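Local coordinates for AAEL008620-PA odorant-binding protein (Aedes aegypti, PDB 5V13), which binds juvenile hormone III specifically in the mosquito hemolymph, as a secreted member of the odorant-binding protein (PBP/GOBP) family, at residues Q90-F95 / T139-H145; Y75-R81 / G115-N120; E27-Y31 / G199-I203. Residue numbers count along the deposited sequence, not the author numbering.

Contact 1: Q90-F95 / T139-H145; sequences QAESFF and TILRMFH
The ring of F95 overlaps the methyl of T139: T139 CG2 stands 3.8 Å from the F95 ring centroid, nearly on the ring normal, in a CH-pi contact, while R142 CB meets the ring edge, 4.1 Å from F95 CD1. Helix 90-94 and helix 139-143 cross at 61° with axes 9.5 Å apart, and both end here. In register, F94 CA faces M143 CA at 4.8 Å. M143 (chi1 p, then t, t) reaches along the first helix, its SD 3.6 Å from A91 CB and its CB 4.3 Å from both F94 CB and F95 CB. Q90 (chi1 t, chi2 p) points toward the second helix; its NE2 donates to M143 O at 2.9 Å, its OE1 accepts from R24 N, and its CG lies over the face of F144, 3.8 Å from that ring's centroid. Past M143 the helix ends in a Schellman motif: H145, at positive phi, is the C-prime residue, and its N bonds to R142 O at 3.1 Å. Here the edge of the H145 ring meets the face of F94 (chi1 m), centroids 4.4 Å apart and planes at 79°, a T-shaped pair; H145 NE2 also bonds R24 O. I140, its CA-to-CB bond away from 90-95, and F144 both touch the bound juvenile hormone: a helix-helix crossing beside the ligand pocket of a mostly helical odorant-binding-protein fold.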
loop_
_atom_site.group_PDB
_atom_site.type_symbol
_atom_site.label_atom_id
_atom_site.label_comp_id
_atom_site.label_asym_id
_atom_site.label_seq_id
_atom_site.Cartn_x
_atom_site.Cartn_y
_atom_site.Cartn_z
ATOM N N GLN B 90 -2.578 -10.427 -20.589
ATOM C CA GLN B 90 -1.766 -10.473 -19.377
ATOM C C GLN B 90 -0.373 -9.909 -19.621
ATOM O O GLN B 90 0.156 -9.161 -18.788
ATOM C CB GLN B 90 -1.653 -11.909 -18.859
ATOM C CG GLN B 90 -1.033 -12.034 -17.459
ATOM C CD GLN B 90 -2.038 -11.716 -16.353
ATOM O OE1 GLN B 90 -3.245 -11.816 -16.553
ATOM N NE2 GLN B 90 -1.537 -11.318 -15.179
ATOM N N ALA B 91 0.245 -10.270 -20.746
ATOM C CA ALA B 91 1.585 -9.773 -21.036
ATOM C C ALA B 91 1.581 -8.267 -21.261
ATOM O O ALA B 91 2.489 -7.562 -20.806
ATOM C CB ALA B 91 2.163 -10.489 -22.253
ATOM N N GLU B 92 0.563 -7.754 -21.948
ATOM C CA GLU B 92 0.495 -6.313 -22.183
ATOM C C GLU B 92 0.380 -5.526 -20.882
ATOM O O GLU B 92 0.905 -4.411 -20.778
ATOM C CB GLU B 92 -0.674 -5.999 -23.113
ATOM C CG GLU B 92 -0.453 -6.495 -24.535
ATOM C CD GLU B 92 -1.663 -6.298 -25.450
ATOM O OE1 GLU B 92 -1.498 -6.397 -26.690
ATOM O OE2 GLU B 92 -2.779 -6.069 -24.938
ATOM N N SER B 93 -0.289 -6.089 -19.877
ATOM C CA SER B 93 -0.471 -5.382 -18.618
ATOM C C SER B 93 0.740 -5.493 -17.702
ATOM O O SER B 93 1.043 -4.542 -16.971
ATOM C CB SER B 93 -1.720 -5.900 -17.896
ATOM O OG SER B 93 -1.838 -5.304 -16.612
ATOM N N PHE B 94 1.437 -6.636 -17.704
ATOM C CA PHE B 94 2.382 -6.936 -16.630
ATOM C C PHE B 94 3.783 -7.361 -17.059
ATOM O O PHE B 94 4.591 -7.695 -16.186
ATOM C CB PHE B 94 1.826 -8.030 -15.705
ATOM C CG PHE B 94 0.655 -7.582 -14.848
ATOM C CD1 PHE B 94 0.809 -6.571 -13.907
ATOM C CD2 PHE B 94 -0.586 -8.183 -14.977
ATOM C CE1 PHE B 94 -0.268 -6.149 -13.130
ATOM C CE2 PHE B 94 -1.662 -7.787 -14.193
ATOM C CZ PHE B 94 -1.501 -6.763 -13.262
ATOM N N PHE B 95 4.106 -7.375 -18.349
ATOM C CA PHE B 95 5.466 -7.710 -18.776
ATOM C C PHE B 95 6.097 -6.492 -19.443
ATOM O O PHE B 95 5.752 -6.156 -20.582
ATOM C CB PHE B 95 5.491 -8.916 -19.716
ATOM C CG PHE B 95 6.882 -9.333 -20.097
ATOM C CD1 PHE B 95 7.679 -10.022 -19.195
ATOM C CD2 PHE B 95 7.400 -9.015 -21.335
ATOM C CE1 PHE B 95 8.971 -10.396 -19.532
ATOM C CE2 PHE B 95 8.687 -9.387 -21.684
ATOM C CZ PHE B 95 9.477 -10.078 -20.780
ATOM N N THR B 139 8.837 -15.252 -19.474
ATOM C CA THR B 139 7.848 -14.191 -19.675
ATOM C C THR B 139 6.542 -14.516 -18.951
ATOM O O THR B 139 5.972 -13.655 -18.281
ATOM C CB THR B 139 7.602 -13.982 -21.173
ATOM O OG1 THR B 139 8.810 -13.540 -21.809
ATOM C CG2 THR B 139 6.500 -12.957 -21.423
ATOM N N ILE B 140 6.073 -15.765 -19.061
ATOM C CA ILE B 140 4.849 -16.192 -18.378
ATOM C C ILE B 140 5.002 -16.056 -16.865
ATOM O O ILE B 140 4.119 -15.539 -16.174
ATOM C CB ILE B 140 4.516 -17.643 -18.772
ATOM C CG1 ILE B 140 4.202 -17.724 -20.263
ATOM C CG2 ILE B 140 3.391 -18.224 -17.890
ATOM C CD1 ILE B 140 4.270 -19.181 -20.807
ATOM N N LEU B 141 6.110 -16.562 -16.326
ATOM C CA LEU B 141 6.385 -16.430 -14.899
ATOM C C LEU B 141 6.229 -14.984 -14.446
ATOM O O LEU B 141 5.529 -14.689 -13.470
ATOM C CB LEU B 141 7.801 -16.939 -14.611
ATOM C CG LEU B 141 8.426 -17.004 -13.214
ATOM C CD1 LEU B 141 9.682 -17.879 -13.291
ATOM C CD2 LEU B 141 8.797 -15.624 -12.635
ATOM N N ARG B 142 6.855 -14.064 -15.168
ATOM C CA ARG B 142 6.864 -12.681 -14.710
ATOM C C ARG B 142 5.477 -12.044 -14.804
ATOM O O ARG B 142 5.057 -11.334 -13.884
ATOM C CB ARG B 142 7.899 -11.894 -15.510
ATOM C CG ARG B 142 8.214 -10.566 -14.898
ATOM C CD ARG B 142 9.644 -10.164 -15.177
ATOM N NE ARG B 142 10.013 -9.062 -14.301
ATOM C CZ ARG B 142 11.223 -8.527 -14.239
ATOM N NH1 ARG B 142 12.204 -8.988 -15.010
ATOM N NH2 ARG B 142 11.445 -7.527 -13.399
ATOM N N MET B 143 4.747 -12.282 -15.907
ATOM C CA MET B 143 3.482 -11.574 -16.112
ATOM C C MET B 143 2.376 -12.096 -15.211
ATOM O O MET B 143 1.374 -11.401 -15.025
ATOM C CB MET B 143 3.036 -11.663 -17.584
ATOM C CG MET B 143 2.590 -13.063 -18.049
ATOM S SD MET B 143 2.620 -13.117 -19.863
ATOM C CE MET B 143 1.596 -14.547 -20.275
ATOM N N PHE B 144 2.521 -13.310 -14.674
ATOM C CA PHE B 144 1.606 -13.861 -13.682
ATOM C C PHE B 144 2.166 -13.753 -12.260
ATOM O O PHE B 144 1.868 -14.596 -11.406
ATOM C CB PHE B 144 1.263 -15.315 -14.022
ATOM C CG PHE B 144 0.334 -15.458 -15.198
ATOM C CD1 PHE B 144 -1.003 -15.076 -15.092
ATOM C CD2 PHE B 144 0.792 -15.974 -16.404
ATOM C CE1 PHE B 144 -1.875 -15.200 -16.176
ATOM C CE2 PHE B 144 -0.075 -16.116 -17.498
ATOM C CZ PHE B 144 -1.414 -15.721 -17.381
ATOM N N HIS B 145 2.999 -12.740 -12.008
ATOM C CA HIS B 145 3.367 -12.302 -10.660
ATOM C C HIS B 145 4.288 -13.282 -9.945
ATOM O O HIS B 145 4.330 -13.316 -8.709
ATOM C CB HIS B 145 2.113 -12.015 -9.838
ATOM C CG HIS B 145 1.116 -11.192 -10.590
ATOM N ND1 HIS B 145 1.449 -9.988 -11.172
ATOM C CD2 HIS B 145 -0.174 -11.434 -10.928
ATOM C CE1 HIS B 145 0.396 -9.505 -11.810
ATOM N NE2 HIS B 145 -0.604 -10.359 -11.670
#

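Contact 2: Y75-R81 / G115-N120; sequences YDPKEKR and GVLADN
Three hydrogen bonds join the two segments. Y75 OH donates to N120 OD1 at 2.7 Å, N120 ND2 donates to P77 O at 2.9 Å, and L117 N donates to K80 O at 2.9 Å. The N120 side chain (chi1 m) thus uses both ends of its amide on the first segment. That segment is a tight hairpin: D76 and R81 exchange backbone hydrogen bonds (D76 N to R81 O 2.9 Å, R81 N to D76 O 3.1 Å), residues 77-79 have helical angles, and K80 takes a left-handed conformation (53/59); K80 and R81 form a G1 beta bulge opposite D76. D76 OD1 accepts from K78 N at 3.1 Å, an Asx turn. Residues 115-120 run as an irregular loop, with CA pairs P77-N120 at 6.3 Å, K80-L117 at 5.4 Å and R81-V116 at 5.1 Å. Outward, V116 CA sits 3.4 Å from K80 O in a CA-H...O contact, and V116 CG2 lies over the R81 guanidinium, 3.5 Å from NH2. The K80 side chain lies along the loop, CG 3.4 Å from N120 OD1 and CD 4.0 Å from D119 CA. L117 CD2 packs 3.8 Å from Y75 CE1, both side chains touching V125 of helix 122-135. An asparagine amide, a tyrosine hydroxyl and one backbone bond thus pin loop to hairpin, with K80 and R81 contributing aliphatic atoms and a guanidinium face.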
loop_
_atom_site.group_PDB
_atom_site.type_symbol
_atom_site.label_atom_id
_atom_site.label_comp_id
_atom_site.label_asym_id
_atom_site.label_seq_id
_atom_site.Cartn_x
_atom_site.Cartn_y
_atom_site.Cartn_z
ATOM N N TYR B 75 -7.679 -21.539 -19.430
ATOM C CA TYR B 75 -8.223 -22.689 -20.135
ATOM C C TYR B 75 -9.729 -22.739 -19.920
ATOM O O TYR B 75 -10.203 -22.652 -18.783
ATOM C CB TYR B 75 -7.592 -23.998 -19.651
ATOM C CG TYR B 75 -8.096 -25.162 -20.481
ATOM C CD1 TYR B 75 -7.629 -25.356 -21.777
ATOM C CD2 TYR B 75 -9.058 -26.033 -19.990
ATOM C CE1 TYR B 75 -8.100 -26.398 -22.560
ATOM C CE2 TYR B 75 -9.527 -27.089 -20.765
ATOM C CZ TYR B 75 -9.042 -27.266 -22.044
ATOM O OH TYR B 75 -9.515 -28.308 -22.821
ATOM N N ASP B 76 -10.469 -22.889 -21.010
ATOM C CA ASP B 76 -11.924 -22.884 -21.041
ATOM C C ASP B 76 -12.424 -24.314 -21.235
ATOM O O ASP B 76 -12.362 -24.840 -22.357
ATOM C CB ASP B 76 -12.399 -21.981 -22.185
ATOM C CG ASP B 76 -13.907 -21.831 -22.251
ATOM O OD1 ASP B 76 -14.633 -22.515 -21.505
ATOM O OD2 ASP B 76 -14.363 -20.993 -23.065
ATOM N N PRO B 77 -12.917 -24.987 -20.192
ATOM C CA PRO B 77 -13.360 -26.382 -20.367
ATOM C C PRO B 77 -14.660 -26.530 -21.137
ATOM O O PRO B 77 -14.954 -27.642 -21.593
ATOM C CB PRO B 77 -13.515 -26.882 -18.928
ATOM C CG PRO B 77 -13.736 -25.652 -18.128
ATOM C CD PRO B 77 -12.934 -24.575 -18.778
ATOM N N LYS B 78 -15.455 -25.463 -21.293
ATOM C CA LYS B 78 -16.685 -25.585 -22.076
ATOM C C LYS B 78 -16.385 -25.624 -23.570
ATOM O O LYS B 78 -16.960 -26.431 -24.307
ATOM C CB LYS B 78 -17.642 -24.438 -21.755
ATOM C CG LYS B 78 -18.098 -24.405 -20.310
ATOM C CD LYS B 78 -19.612 -24.293 -20.204
ATOM C CE LYS B 78 -20.067 -24.377 -18.750
ATOM N NZ LYS B 78 -21.553 -24.446 -18.619
ATOM N N GLU B 79 -15.489 -24.758 -24.034
ATOM C CA GLU B 79 -15.043 -24.771 -25.418
ATOM C C GLU B 79 -13.878 -25.721 -25.653
ATOM O O GLU B 79 -13.491 -25.916 -26.809
ATOM C CB GLU B 79 -14.645 -23.354 -25.853
ATOM C CG GLU B 79 -15.801 -22.363 -25.895
ATOM C CD GLU B 79 -16.945 -22.837 -26.783
ATOM O OE1 GLU B 79 -17.978 -23.288 -26.241
ATOM O OE2 GLU B 79 -16.807 -22.770 -28.026
ATOM N N LYS B 80 -13.323 -26.304 -24.584
ATOM C CA LYS B 80 -12.159 -27.196 -24.624
ATOM C C LYS B 80 -10.980 -26.542 -25.357
ATOM O O LYS B 80 -10.451 -27.056 -26.343
ATOM C CB LYS B 80 -12.535 -28.556 -25.239
ATOM C CG LYS B 80 -13.541 -29.349 -24.397
ATOM C CD LYS B 80 -13.598 -30.836 -24.782
ATOM C CE LYS B 80 -14.281 -31.048 -26.127
ATOM N NZ LYS B 80 -15.737 -30.720 -26.065
ATOM N N ARG B 81 -10.544 -25.397 -24.827
ATOM C CA ARG B 81 -9.598 -24.568 -25.556
ATOM C C ARG B 81 -8.869 -23.643 -24.593
ATOM O O ARG B 81 -9.484 -23.079 -23.688
ATOM C CB ARG B 81 -10.332 -23.724 -26.621
ATOM C CG ARG B 81 -9.433 -23.114 -27.683
ATOM C CD ARG B 81 -10.141 -21.958 -28.408
ATOM N NE ARG B 81 -11.512 -22.291 -28.796
ATOM C CZ ARG B 81 -11.896 -22.582 -30.037
ATOM N NH1 ARG B 81 -11.013 -22.580 -31.030
ATOM N NH2 ARG B 81 -13.169 -22.871 -30.288
ATOM N N GLY B 115 -6.598 -24.556 -31.107
ATOM C CA GLY B 115 -7.113 -25.891 -31.336
ATOM C C GLY B 115 -8.036 -26.364 -30.235
ATOM O O GLY B 115 -7.736 -26.200 -29.051
ATOM N N VAL B 116 -9.164 -26.949 -30.614
ATOM C CA VAL B 116 -10.090 -27.524 -29.646
ATOM C C VAL B 116 -9.610 -28.928 -29.311
ATOM O O VAL B 116 -9.282 -29.715 -30.207
ATOM C CB VAL B 116 -11.523 -27.531 -30.205
ATOM C CG1 VAL B 116 -12.485 -28.199 -29.231
ATOM C CG2 VAL B 116 -11.969 -26.105 -30.506
ATOM N N LEU B 117 -9.540 -29.236 -28.020
ATOM C CA LEU B 117 -8.991 -30.502 -27.551
ATOM C C LEU B 117 -10.058 -31.593 -27.607
ATOM O O LEU B 117 -11.258 -31.314 -27.537
ATOM C CB LEU B 117 -8.450 -30.352 -26.121
ATOM C CG LEU B 117 -7.173 -29.524 -25.893
ATOM C CD1 LEU B 117 -7.231 -28.107 -26.435
ATOM C CD2 LEU B 117 -6.852 -29.470 -24.408
ATOM N N ALA B 118 -9.614 -32.851 -27.728
ATOM C CA ALA B 118 -10.583 -33.944 -27.805
ATOM C C ALA B 118 -11.295 -34.161 -26.475
ATOM O O ALA B 118 -12.446 -34.611 -26.465
ATOM C CB ALA B 118 -9.905 -35.237 -28.258
ATOM N N ASP B 119 -10.631 -33.849 -25.359
ATOM C CA ASP B 119 -11.185 -33.982 -24.015
ATOM C C ASP B 119 -10.502 -32.968 -23.100
ATOM O O ASP B 119 -9.521 -32.323 -23.480
ATOM C CB ASP B 119 -10.996 -35.409 -23.469
ATOM C CG ASP B 119 -9.538 -35.844 -23.479
ATOM O OD1 ASP B 119 -8.696 -35.173 -22.830
ATOM O OD2 ASP B 119 -9.235 -36.858 -24.145
ATOM N N ASN B 120 -11.019 -32.858 -21.872
ATOM C CA ASN B 120 -10.483 -31.960 -20.853
ATOM C C ASN B 120 -9.554 -32.654 -19.854
ATOM O O ASN B 120 -9.348 -32.128 -18.753
ATOM C CB ASN B 120 -11.622 -31.277 -20.088
ATOM C CG ASN B 120 -12.268 -30.152 -20.876
ATOM O OD1 ASN B 120 -11.596 -29.434 -21.607
ATOM N ND2 ASN B 120 -13.578 -29.989 -20.721
#

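Contact 3: E27-Y31 / G199-I203; sequences EQTLY and GFRWI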
loop_
_atom_site.group_PDB
_atom_site.type_symbol
_atom_site.label_atom_id
_atom_site.label_comp_id
_atom_site.label_asym_id
_atom_site.label_seq_id
_atom_site.Cartn_x
_atom_site.Cartn_y
_atom_site.Cartn_z
ATOM N N GLU B 27 -3.715 -11.033 -6.331
ATOM C CA GLU B 27 -4.661 -11.750 -5.481
ATOM C C GLU B 27 -5.191 -12.982 -6.203
ATOM O O GLU B 27 -5.282 -14.064 -5.619
ATOM C CB GLU B 27 -5.820 -10.835 -5.065
ATOM C CG GLU B 27 -6.848 -11.472 -4.101
ATOM C CD GLU B 27 -7.867 -12.397 -4.775
ATOM O OE1 GLU B 27 -8.330 -13.374 -4.112
ATOM O OE2 GLU B 27 -8.232 -12.131 -5.952
ATOM N N GLN B 28 -5.526 -12.834 -7.482
ATOM C CA GLN B 28 -6.090 -13.943 -8.247
ATOM C C GLN B 28 -5.055 -15.045 -8.519
ATOM O O GLN B 28 -5.365 -16.238 -8.395
ATOM C CB GLN B 28 -6.686 -13.389 -9.542
ATOM C CG GLN B 28 -8.017 -12.648 -9.286
ATOM C CD GLN B 28 -8.544 -11.955 -10.524
ATOM O OE1 GLN B 28 -7.793 -11.292 -11.249
ATOM N NE2 GLN B 28 -9.841 -12.089 -10.766
ATOM N N THR B 29 -3.838 -14.683 -8.928
ATOM C CA THR B 29 -2.824 -15.718 -9.127
ATOM C C THR B 29 -2.489 -16.425 -7.813
ATOM O O THR B 29 -2.393 -17.658 -7.774
ATOM C CB THR B 29 -1.566 -15.131 -9.770
ATOM O OG1 THR B 29 -1.072 -14.038 -8.981
ATOM C CG2 THR B 29 -1.893 -14.625 -11.181
ATOM N N LEU B 30 -2.319 -15.673 -6.724
ATOM C CA LEU B 30 -1.990 -16.330 -5.459
ATOM C C LEU B 30 -3.118 -17.260 -5.026
ATOM O O LEU B 30 -2.866 -18.378 -4.560
ATOM C CB LEU B 30 -1.697 -15.286 -4.373
ATOM C CG LEU B 30 -1.086 -15.895 -3.105
ATOM C CD1 LEU B 30 0.217 -16.647 -3.425
ATOM C CD2 LEU B 30 -0.830 -14.824 -2.069
ATOM N N TYR B 31 -4.374 -16.827 -5.194
ATOM C CA TYR B 31 -5.500 -17.691 -4.830
ATOM C C TYR B 31 -5.437 -19.008 -5.594
ATOM O O TYR B 31 -5.596 -20.095 -5.016
ATOM C CB TYR B 31 -6.828 -16.981 -5.123
ATOM C CG TYR B 31 -8.053 -17.765 -4.707
ATOM C CD1 TYR B 31 -8.612 -18.746 -5.542
ATOM C CD2 TYR B 31 -8.664 -17.515 -3.482
ATOM C CE1 TYR B 31 -9.764 -19.446 -5.157
ATOM C CE2 TYR B 31 -9.794 -18.213 -3.087
ATOM C CZ TYR B 31 -10.339 -19.170 -3.924
ATOM O OH TYR B 31 -11.466 -19.850 -3.507
ATOM N N GLY B 199 -15.187 -12.481 -3.759
ATOM C CA GLY B 199 -13.909 -12.679 -3.091
ATOM C C GLY B 199 -13.824 -14.022 -2.385
ATOM O O GLY B 199 -12.772 -14.671 -2.390
ATOM N N PHE B 200 -14.926 -14.451 -1.755
ATOM C CA PHE B 200 -15.011 -15.768 -1.130
ATOM C C PHE B 200 -15.130 -16.896 -2.158
ATOM O O PHE B 200 -15.047 -18.071 -1.775
ATOM C CB PHE B 200 -16.228 -15.837 -0.181
ATOM C CG PHE B 200 -16.088 -15.020 1.105
ATOM C CD1 PHE B 200 -14.965 -14.239 1.347
ATOM C CD2 PHE B 200 -17.098 -15.058 2.077
ATOM C CE1 PHE B 200 -14.839 -13.493 2.535
ATOM C CE2 PHE B 200 -16.992 -14.316 3.269
ATOM C CZ PHE B 200 -15.861 -13.532 3.499
ATOM N N ARG B 201 -15.351 -16.564 -3.434
ATOM C CA ARG B 201 -15.710 -17.534 -4.480
ATOM C C ARG B 201 -17.000 -18.289 -4.157
ATOM O O ARG B 201 -17.213 -19.412 -4.636
ATOM C CB ARG B 201 -14.564 -18.515 -4.766
ATOM C CG ARG B 201 -13.472 -17.969 -5.716
ATOM C CD ARG B 201 -12.651 -16.819 -5.082
ATOM N NE ARG B 201 -11.499 -16.416 -5.907
ATOM C CZ ARG B 201 -10.647 -15.436 -5.594
ATOM N NH1 ARG B 201 -10.794 -14.739 -4.460
ATOM N NH2 ARG B 201 -9.634 -15.156 -6.412
ATOM N N TRP B 202 -17.885 -17.676 -3.356
ATOM C CA TRP B 202 -19.256 -18.176 -3.245
ATOM C C TRP B 202 -20.043 -17.899 -4.522
ATOM O O TRP B 202 -20.949 -18.662 -4.876
ATOM C CB TRP B 202 -19.980 -17.539 -2.055
ATOM C CG TRP B 202 -19.500 -17.955 -0.710
ATOM C CD1 TRP B 202 -18.409 -18.715 -0.427
ATOM C CD2 TRP B 202 -20.118 -17.653 0.550
ATOM N NE1 TRP B 202 -18.292 -18.887 0.928
ATOM C CE2 TRP B 202 -19.334 -18.255 1.552
ATOM C CE3 TRP B 202 -21.253 -16.925 0.925
ATOM C CZ2 TRP B 202 -19.644 -18.157 2.906
ATOM C CZ3 TRP B 202 -21.564 -16.827 2.283
ATOM C CH2 TRP B 202 -20.767 -17.446 3.252
ATOM N N ILE B 203 -19.721 -16.808 -5.207
ATOM C CA ILE B 203 -20.213 -16.518 -6.551
ATOM C C ILE B 203 -19.012 -16.545 -7.482
ATOM O O ILE B 203 -18.000 -15.886 -7.212
ATOM C CB ILE B 203 -20.936 -15.162 -6.616
ATOM C CG1 ILE B 203 -22.250 -15.236 -5.837
ATOM C CG2 ILE B 203 -21.187 -14.748 -8.086
ATOM C CD1 ILE B 203 -23.030 -13.927 -5.810
HETATM O O HOH W 1 -8.146 -16.697 -8.780
#
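R201 carries nearly the whole contact, extending from the loop after helix 190-199 to the first turns of helix 26-38. Its NH1 has two acceptors: E27 OE1 at 2.8 Å, the core of a salt bridge, and G199 O at 2.9 Å, within its own segment. NH2 is held more loosely, by weak bonds to E27 OE1 at 3.2 Å and E27 OE2 at 3.4 Å and by a water that accepts from R201 NH2 at 3.2 Å and donates to Q28 O at 2.8 Å. E27 OE1 has a further partner in the hydroxyl of Y268. The Q28 amide turns to its own helix start, OE1 accepting from T25 N. On one face of its guanidinium, R201 lies flat on Y31: centres 3.6 Å apart, planes at 4°, a stacked cation-pi pair with CZ over the ring. R201 CD adds a CH-pi contact, 3.9 Å from the Y31 centroid. E27 and Y31, one helical turn apart and both chi1 t, thus present an acid and an aromatic face to one arginine. R201, the first residue after helix 190-199 to leave helical phi/psi, has positive phi (59/26), and its CA-to-CB bond points toward helix 26-38. Around this bridge, F169 of helix 169-177 touches E27 and R201, R261 of helix 251-264 touches Y31 and donates from NH1 to F200 O, and E213 of helix 211-220 meets Y31.

How the contacts relate
From the N terminus, helix 26-38 supplies the first half of contact 3, which ties it to the loop between helices 190-199 and 211-220; the long chain loop so closed encloses both other contacts. Within it, 75-81 opens contact 2 and 90-95 opens contact 1. Residues 115-120 then close contact 2 and 139-145 close contact 1, so these two loops cross. Contact 2 ties the hairpin to the loop between helices 99-113 and 122-135, and contact 1 joins the ends of helices 84-94 and 137-143. Contacts 1 and 3 touch through T29, whose OG1 is 3.4 Å from H145 CD2; contact 2 stands apart, its centre about 23 Å from each of the other centres.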